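Local coordinates for protein oxalate--CoA ligase (Arabidopsis thaliana, PDB 5IE2) that binds ATP and belongs to the AMP-binding (ANL) superfamily, built of a large N-terminal and a smaller C-terminal domain, at residues Tyr257-His271 / Ala290-Phe304. Numbering follows the deposited sequence.
Sequences YTAVPTIHQIILDRH and ASLAPVILSRLEEAF. With ATP (adenosine-5'-triphosphate), chain C.
Pro261 sets its ring against the backbone carbonyls of Ala290 and Ser291, CG of Pro261 standing 3.3 Å from Ala290 O, while Ser291 N lies 3.2 Å from N1 of the ATP adenine. Proline suits the first turn of helix 261-273, where no amide hydrogen is needed and a compact apolar ring can fill the approach. CD1 of Leu292 touches the same ring. In helix 294-304, the beta-branched Ile296 spreads its contacts, CG2 meeting Leu268 and CD1 meeting CG of Gln265, whose amide bonds to Gln438. Arg299 contributes its aliphatic CB to Leu268 CD1 at 3.7 Å. Leu300 then lays CD1 over one face of the His264 ring, 4.0 Å from its centroid, a CH-pi contact; Ala259 CB lies over the opposite face, toward its rim. His264 ND1 and Tyr257 OH are hydrogen-bonded in the ring plane (3.0 Å), and NE2 bonds to Arg286 O, so this buried imidazole is held at both nitrogens. Leu268 is a knob into the hole formed by Ile296, Arg299, Leu300 and Ala303. Small Ala303 lets the His271 ring close over its CB; with CG anti to the backbone N (chi1 169°), that ring also receives the edge of Phe304, planes at 68°, and its ND1 bonds to Tyr279 OH. Ile267 CG2 packs on Phe304 CZ. With polar ends bonded elsewhere, apolar and aromatic fit holds helix segments 261-271 and 294-304 together, axes at 44°.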
loop_
_atom_site.group_PDB
_atom_site.type_symbol
_atom_site.label_atom_id
_atom_site.label_comp_id
_atom_site.label_asym_id
_atom_site.label_seq_id
_atom_site.Cartn_x
_atom_site.Cartn_y
_atom_site.Cartn_z
ATOM N N TYR A 257 -12.070 -1.082 -6.652
ATOM C CA TYR A 257 -11.327 -0.501 -5.541
ATOM C C TYR A 257 -10.218 -1.491 -5.137
ATOM O O TYR A 257 -10.230 -2.669 -5.552
ATOM C CB TYR A 257 -12.229 -0.141 -4.300
ATOM C CG TYR A 257 -12.678 -1.302 -3.429
ATOM C CD1 TYR A 257 -12.011 -1.620 -2.233
ATOM C CD2 TYR A 257 -13.783 -2.072 -3.787
ATOM C CE1 TYR A 257 -12.419 -2.677 -1.424
ATOM C CE2 TYR A 257 -14.213 -3.118 -2.999
ATOM C CZ TYR A 257 -13.532 -3.415 -1.797
ATOM O OH TYR A 257 -13.945 -4.461 -1.009
ATOM N N THR A 258 -9.288 -0.976 -4.359
ATOM C CA THR A 258 -8.203 -1.809 -3.846
ATOM C C THR A 258 -8.106 -1.587 -2.349
ATOM O O THR A 258 -8.297 -0.436 -1.849
ATOM C CB THR A 258 -6.862 -1.478 -4.568
ATOM O OG1 THR A 258 -5.846 -2.371 -4.105
ATOM C CG2 THR A 258 -6.408 -0.026 -4.290
ATOM N N ALA A 259 -7.815 -2.662 -1.604
ATOM C CA ALA A 259 -7.707 -2.525 -0.165
ATOM C C ALA A 259 -6.844 -3.642 0.352
ATOM O O ALA A 259 -6.472 -4.558 -0.398
ATOM C CB ALA A 259 -9.086 -2.545 0.511
ATOM N N VAL A 260 -6.523 -3.577 1.626
ATOM C CA VAL A 260 -5.798 -4.691 2.280
ATOM C C VAL A 260 -6.828 -5.654 2.940
ATOM O O VAL A 260 -7.978 -5.251 3.222
ATOM C CB VAL A 260 -4.805 -4.157 3.336
ATOM C CG1 VAL A 260 -3.792 -3.181 2.652
ATOM C CG2 VAL A 260 -5.586 -3.428 4.487
ATOM N N PRO A 261 -6.435 -6.901 3.224
ATOM C CA PRO A 261 -7.426 -7.840 3.784
ATOM C C PRO A 261 -8.173 -7.330 5.042
ATOM O O PRO A 261 -9.375 -7.577 5.142
ATOM C CB PRO A 261 -6.583 -9.064 4.140
ATOM C CG PRO A 261 -5.525 -9.079 3.005
ATOM C CD PRO A 261 -5.168 -7.580 2.859
ATOM N N THR A 262 -7.530 -6.615 5.960
ATOM C CA THR A 262 -8.280 -6.197 7.157
ATOM C C THR A 262 -9.404 -5.187 6.796
ATOM O O THR A 262 -10.501 -5.190 7.402
ATOM C CB THR A 262 -7.376 -5.608 8.226
ATOM O OG1 THR A 262 -6.633 -4.514 7.673
ATOM C CG2 THR A 262 -6.389 -6.708 8.753
ATOM N N ILE A 263 -9.147 -4.355 5.782
ATOM C CA ILE A 263 -10.192 -3.432 5.344
ATOM C C ILE A 263 -11.306 -4.174 4.594
ATOM O O ILE A 263 -12.511 -3.906 4.832
ATOM C CB ILE A 263 -9.585 -2.291 4.472
ATOM C CG1 ILE A 263 -8.700 -1.377 5.316
ATOM C CG2 ILE A 263 -10.691 -1.487 3.760
ATOM C CD1 ILE A 263 -9.466 -0.614 6.440
ATOM N N HIS A 264 -10.948 -5.114 3.712
ATOM C CA HIS A 264 -11.974 -5.945 3.081
ATOM C C HIS A 264 -12.859 -6.640 4.156
ATOM O O HIS A 264 -14.071 -6.751 3.991
ATOM C CB HIS A 264 -11.358 -7.029 2.181
ATOM C CG HIS A 264 -10.764 -6.488 0.922
ATOM N ND1 HIS A 264 -11.486 -5.708 0.043
ATOM C CD2 HIS A 264 -9.516 -6.591 0.403
ATOM C CE1 HIS A 264 -10.716 -5.391 -0.989
ATOM N NE2 HIS A 264 -9.517 -5.919 -0.798
ATOM N N GLN A 265 -12.244 -7.110 5.241
ATOM C CA GLN A 265 -13.039 -7.765 6.320
ATOM C C GLN A 265 -14.008 -6.782 6.972
ATOM O O GLN A 265 -15.164 -7.161 7.282
ATOM C CB GLN A 265 -12.125 -8.375 7.379
ATOM C CG GLN A 265 -11.436 -9.672 6.876
ATOM C CD GLN A 265 -10.298 -10.101 7.780
ATOM O OE1 GLN A 265 -9.256 -9.420 7.855
ATOM N NE2 GLN A 265 -10.483 -11.241 8.495
ATOM N N ILE A 266 -13.556 -5.559 7.205
ATOM C CA ILE A 266 -14.496 -4.542 7.743
ATOM C C ILE A 266 -15.677 -4.250 6.791
ATOM O O ILE A 266 -16.846 -4.106 7.236
ATOM C CB ILE A 266 -13.733 -3.228 8.070
ATOM C CG1 ILE A 266 -12.772 -3.525 9.213
ATOM C CG2 ILE A 266 -14.707 -2.068 8.402
ATOM C CD1 ILE A 266 -11.812 -2.429 9.561
ATOM N N ILE A 267 -15.387 -4.173 5.487
ATOM C CA ILE A 267 -16.415 -3.950 4.455
ATOM C C ILE A 267 -17.386 -5.124 4.423
ATOM O O ILE A 267 -18.607 -4.949 4.279
ATOM C CB ILE A 267 -15.747 -3.766 3.093
ATOM C CG1 ILE A 267 -14.992 -2.416 3.085
ATOM C CG2 ILE A 267 -16.761 -3.879 1.919
ATOM C CD1 ILE A 267 -14.011 -2.268 1.827
ATOM N N LEU A 268 -16.851 -6.339 4.579
ATOM C CA LEU A 268 -17.728 -7.539 4.645
ATOM C C LEU A 268 -18.608 -7.546 5.891
ATOM O O LEU A 268 -19.803 -7.881 5.809
ATOM C CB LEU A 268 -16.925 -8.821 4.617
ATOM C CG LEU A 268 -16.430 -9.168 3.202
ATOM C CD1 LEU A 268 -15.440 -10.332 3.314
ATOM C CD2 LEU A 268 -17.588 -9.563 2.316
ATOM N N ASP A 269 -18.032 -7.171 7.023
ATOM C CA ASP A 269 -18.815 -7.066 8.268
ATOM C C ASP A 269 -19.987 -6.076 8.074
ATOM O O ASP A 269 -21.146 -6.312 8.546
ATOM C CB ASP A 269 -17.967 -6.556 9.445
ATOM C CG ASP A 269 -16.942 -7.594 9.994
ATOM O OD1 ASP A 269 -17.074 -8.830 9.769
ATOM O OD2 ASP A 269 -15.990 -7.131 10.684
ATOM N N ARG A 270 -19.674 -4.936 7.463
ATOM C CA ARG A 270 -20.697 -3.917 7.223
ATOM C C ARG A 270 -21.788 -4.474 6.292
ATOM O O ARG A 270 -23.013 -4.191 6.451
ATOM C CB ARG A 270 -20.049 -2.648 6.660
ATOM C CG ARG A 270 -21.017 -1.608 6.097
ATOM C CD ARG A 270 -21.734 -0.870 7.213
ATOM N NE ARG A 270 -22.642 0.143 6.689
ATOM C CZ ARG A 270 -23.390 0.934 7.456
ATOM N NH1 ARG A 270 -23.327 0.825 8.771
ATOM N NH2 ARG A 270 -24.217 1.810 6.893
ATOM N N HIS A 271 -21.370 -5.278 5.312
ATOM C CA HIS A 271 -22.343 -5.867 4.413
ATOM C C HIS A 271 -23.227 -6.831 5.194
ATOM O O HIS A 271 -24.416 -6.962 4.868
ATOM C CB HIS A 271 -21.661 -6.578 3.236
ATOM C CG HIS A 271 -22.579 -7.422 2.408
ATOM N ND1 HIS A 271 -23.515 -6.885 1.548
ATOM C CD2 HIS A 271 -22.679 -8.771 2.278
ATOM C CE1 HIS A 271 -24.145 -7.866 0.920
ATOM N NE2 HIS A 271 -23.670 -9.021 1.356
ATOM N N ALA A 290 -0.946 -8.008 2.302
ATOM C CA ALA A 290 -0.910 -9.098 3.280
ATOM C C ALA A 290 -1.727 -10.209 2.667
ATOM O O ALA A 290 -2.578 -9.894 1.817
ATOM C CB ALA A 290 -1.529 -8.646 4.644
ATOM N N SER A 291 -1.557 -11.466 3.086
ATOM C CA SER A 291 -2.247 -12.547 2.353
ATOM C C SER A 291 -3.738 -12.453 2.507
ATOM O O SER A 291 -4.268 -12.181 3.619
ATOM C CB SER A 291 -1.772 -13.947 2.756
ATOM O OG SER A 291 -1.973 -14.114 4.121
ATOM N N LEU A 292 -4.435 -12.632 1.388
ATOM C CA LEU A 292 -5.908 -12.712 1.370
ATOM C C LEU A 292 -6.315 -14.191 1.514
ATOM O O LEU A 292 -6.075 -14.996 0.612
ATOM C CB LEU A 292 -6.505 -12.185 0.050
ATOM C CG LEU A 292 -8.038 -12.178 -0.069
ATOM C CD1 LEU A 292 -8.634 -11.139 0.852
ATOM C CD2 LEU A 292 -8.498 -11.866 -1.507
ATOM N N ALA A 293 -6.914 -14.566 2.643
ATOM C CA ALA A 293 -7.314 -15.947 2.787
ATOM C C ALA A 293 -8.352 -16.280 1.719
ATOM O O ALA A 293 -9.222 -15.438 1.414
ATOM C CB ALA A 293 -7.885 -16.195 4.212
ATOM N N PRO A 294 -8.296 -17.506 1.162
ATOM C CA PRO A 294 -9.310 -17.910 0.174
ATOM C C PRO A 294 -10.755 -17.702 0.649
ATOM O O PRO A 294 -11.650 -17.360 -0.149
ATOM C CB PRO A 294 -9.014 -19.393 -0.031
ATOM C CG PRO A 294 -7.452 -19.425 0.090
ATOM C CD PRO A 294 -7.158 -18.461 1.220
ATOM N N VAL A 295 -10.988 -17.872 1.940
ATOM C CA VAL A 295 -12.384 -17.720 2.414
ATOM C C VAL A 295 -12.822 -16.239 2.331
ATOM O O VAL A 295 -13.991 -15.924 1.997
ATOM C CB VAL A 295 -12.533 -18.294 3.819
ATOM C CG1 VAL A 295 -11.808 -17.436 4.863
ATOM C CG2 VAL A 295 -14.045 -18.454 4.177
ATOM N N ILE A 296 -11.896 -15.299 2.551
ATOM C CA ILE A 296 -12.254 -13.892 2.378
ATOM C C ILE A 296 -12.483 -13.571 0.900
ATOM O O ILE A 296 -13.394 -12.811 0.544
ATOM C CB ILE A 296 -11.188 -12.942 2.953
ATOM C CG1 ILE A 296 -10.901 -13.281 4.434
ATOM C CG2 ILE A 296 -11.616 -11.468 2.737
ATOM C CD1 ILE A 296 -12.257 -13.345 5.314
ATOM N N LEU A 297 -11.650 -14.143 0.029
ATOM C CA LEU A 297 -11.867 -13.955 -1.406
ATOM C C LEU A 297 -13.300 -14.415 -1.790
ATOM O O LEU A 297 -14.062 -13.655 -2.456
ATOM C CB LEU A 297 -10.786 -14.729 -2.212
ATOM C CG LEU A 297 -10.826 -14.545 -3.738
ATOM C CD1 LEU A 297 -9.398 -14.764 -4.322
ATOM C CD2 LEU A 297 -11.785 -15.498 -4.433
ATOM N N SER A 298 -13.663 -15.639 -1.371
ATOM C CA SER A 298 -15.011 -16.189 -1.624
ATOM C C SER A 298 -16.080 -15.279 -1.117
ATOM O O SER A 298 -17.096 -15.030 -1.800
ATOM C CB SER A 298 -15.196 -17.556 -0.933
ATOM O OG SER A 298 -14.373 -18.471 -1.591
ATOM N N ARG A 299 -15.914 -14.848 0.120
ATOM C CA ARG A 299 -16.948 -13.979 0.705
ATOM C C ARG A 299 -17.119 -12.683 -0.071
ATOM O O ARG A 299 -18.242 -12.206 -0.228
ATOM C CB ARG A 299 -16.640 -13.658 2.164
ATOM C CG ARG A 299 -16.830 -14.864 3.072
ATOM C CD ARG A 299 -16.393 -14.592 4.501
ATOM N NE ARG A 299 -16.402 -15.866 5.284
ATOM C CZ ARG A 299 -15.831 -16.014 6.473
ATOM N NH1 ARG A 299 -15.278 -14.965 7.058
ATOM N NH2 ARG A 299 -15.799 -17.209 7.067
ATOM N N LEU A 300 -16.007 -12.102 -0.554
ATOM C CA LEU A 300 -16.112 -10.880 -1.322
ATOM C C LEU A 300 -16.798 -11.099 -2.670
ATOM O O LEU A 300 -17.607 -10.248 -3.085
ATOM C CB LEU A 300 -14.700 -10.269 -1.545
ATOM C CG LEU A 300 -13.984 -9.575 -0.389
ATOM C CD1 LEU A 300 -12.453 -9.360 -0.729
ATOM C CD2 LEU A 300 -14.645 -8.195 -0.066
ATOM N N GLU A 301 -16.436 -12.176 -3.388
ATOM C CA GLU A 301 -17.056 -12.419 -4.699
ATOM C C GLU A 301 -18.557 -12.689 -4.473
ATOM O O GLU A 301 -19.382 -12.243 -5.267
ATOM C CB GLU A 301 -16.405 -13.592 -5.447
ATOM C CG GLU A 301 -14.957 -13.247 -5.795
ATOM C CD GLU A 301 -14.316 -14.198 -6.779
ATOM O OE1 GLU A 301 -14.786 -15.368 -6.885
ATOM O OE2 GLU A 301 -13.308 -13.764 -7.408
ATOM N N GLU A 302 -18.908 -13.380 -3.380
ATOM C CA GLU A 302 -20.336 -13.663 -3.144
ATOM C C GLU A 302 -21.123 -12.415 -2.759
ATOM O O GLU A 302 -22.280 -12.227 -3.169
ATOM C CB GLU A 302 -20.492 -14.704 -2.039
ATOM C CG GLU A 302 -21.949 -15.093 -1.794
ATOM C CD GLU A 302 -22.543 -15.793 -3.011
ATOM O OE1 GLU A 302 -21.969 -16.825 -3.433
ATOM O OE2 GLU A 302 -23.555 -15.293 -3.567
ATOM N N ALA A 303 -20.514 -11.570 -1.941
ATOM C CA ALA A 303 -21.192 -10.371 -1.449
ATOM C C ALA A 303 -21.383 -9.366 -2.566
ATOM O O ALA A 303 -22.464 -8.782 -2.677
ATOM C CB ALA A 303 -20.410 -9.735 -0.329
ATOM N N PHE A 304 -20.337 -9.113 -3.375
ATOM C CA PHE A 304 -20.394 -7.969 -4.303
ATOM C C PHE A 304 -20.363 -8.290 -5.787
ATOM O O PHE A 304 -20.475 -7.384 -6.618
ATOM C CB PHE A 304 -19.244 -7.006 -3.962
ATOM C CG PHE A 304 -19.220 -6.638 -2.508
ATOM C CD1 PHE A 304 -20.389 -6.150 -1.871
ATOM C CD2 PHE A 304 -18.091 -6.861 -1.740
ATOM C CE1 PHE A 304 -20.381 -5.824 -0.524
ATOM C CE2 PHE A 304 -18.042 -6.532 -0.398
ATOM C CZ PHE A 304 -19.216 -6.033 0.252
HETATM P PG ATP C . 9.479 -4.094 6.890
HETATM O O1G ATP C . 9.722 -5.457 7.537
HETATM O O2G ATP C . 9.912 -2.953 7.741
HETATM O O3G ATP C . 10.086 -4.028 5.490
HETATM P PB ATP C . 6.971 -4.612 5.558
HETATM O O1B ATP C . 5.582 -4.919 6.074
HETATM O O2B ATP C . 7.807 -5.673 4.937
HETATM O O3B ATP C . 7.870 -3.878 6.718
HETATM P PA ATP C . 5.834 -3.237 3.204
HETATM O O1A ATP C . 6.748 -2.845 2.052
HETATM O O2A ATP C . 4.725 -2.342 3.600
HETATM O O3A ATP C . 6.772 -3.373 4.510
HETATM O "O5'" ATP C . 5.324 -4.736 2.960
HETATM C "C5'" ATP C . 5.782 -5.586 1.880
HETATM C "C4'" ATP C . 5.636 -7.033 2.383
HETATM O "O4'" ATP C . 4.236 -7.348 2.505
HETATM C "C3'" ATP C . 6.097 -8.041 1.376
HETATM O "O3'" ATP C . 7.513 -8.188 1.456
HETATM C "C2'" ATP C . 5.364 -9.299 1.793
HETATM O "O2'" ATP C . 5.983 -9.835 2.973
HETATM C "C1'" ATP C . 4.051 -8.727 2.244
HETATM N N9 ATP C . 2.992 -8.844 1.213
HETATM C C8 ATP C . 2.616 -7.944 0.296
HETATM N N7 ATP C . 1.579 -8.453 -0.439
HETATM C C5 ATP C . 1.305 -9.698 0.070
HETATM C C6 ATP C . 0.321 -10.765 -0.226
HETATM N N6 ATP C . -0.630 -10.572 -1.199
HETATM N N1 ATP C . 0.380 -11.878 0.542
HETATM C C2 ATP C . 1.291 -12.033 1.531
HETATM N N3 ATP C . 2.227 -11.103 1.854
HETATM C C4 ATP C . 2.241 -9.938 1.146
#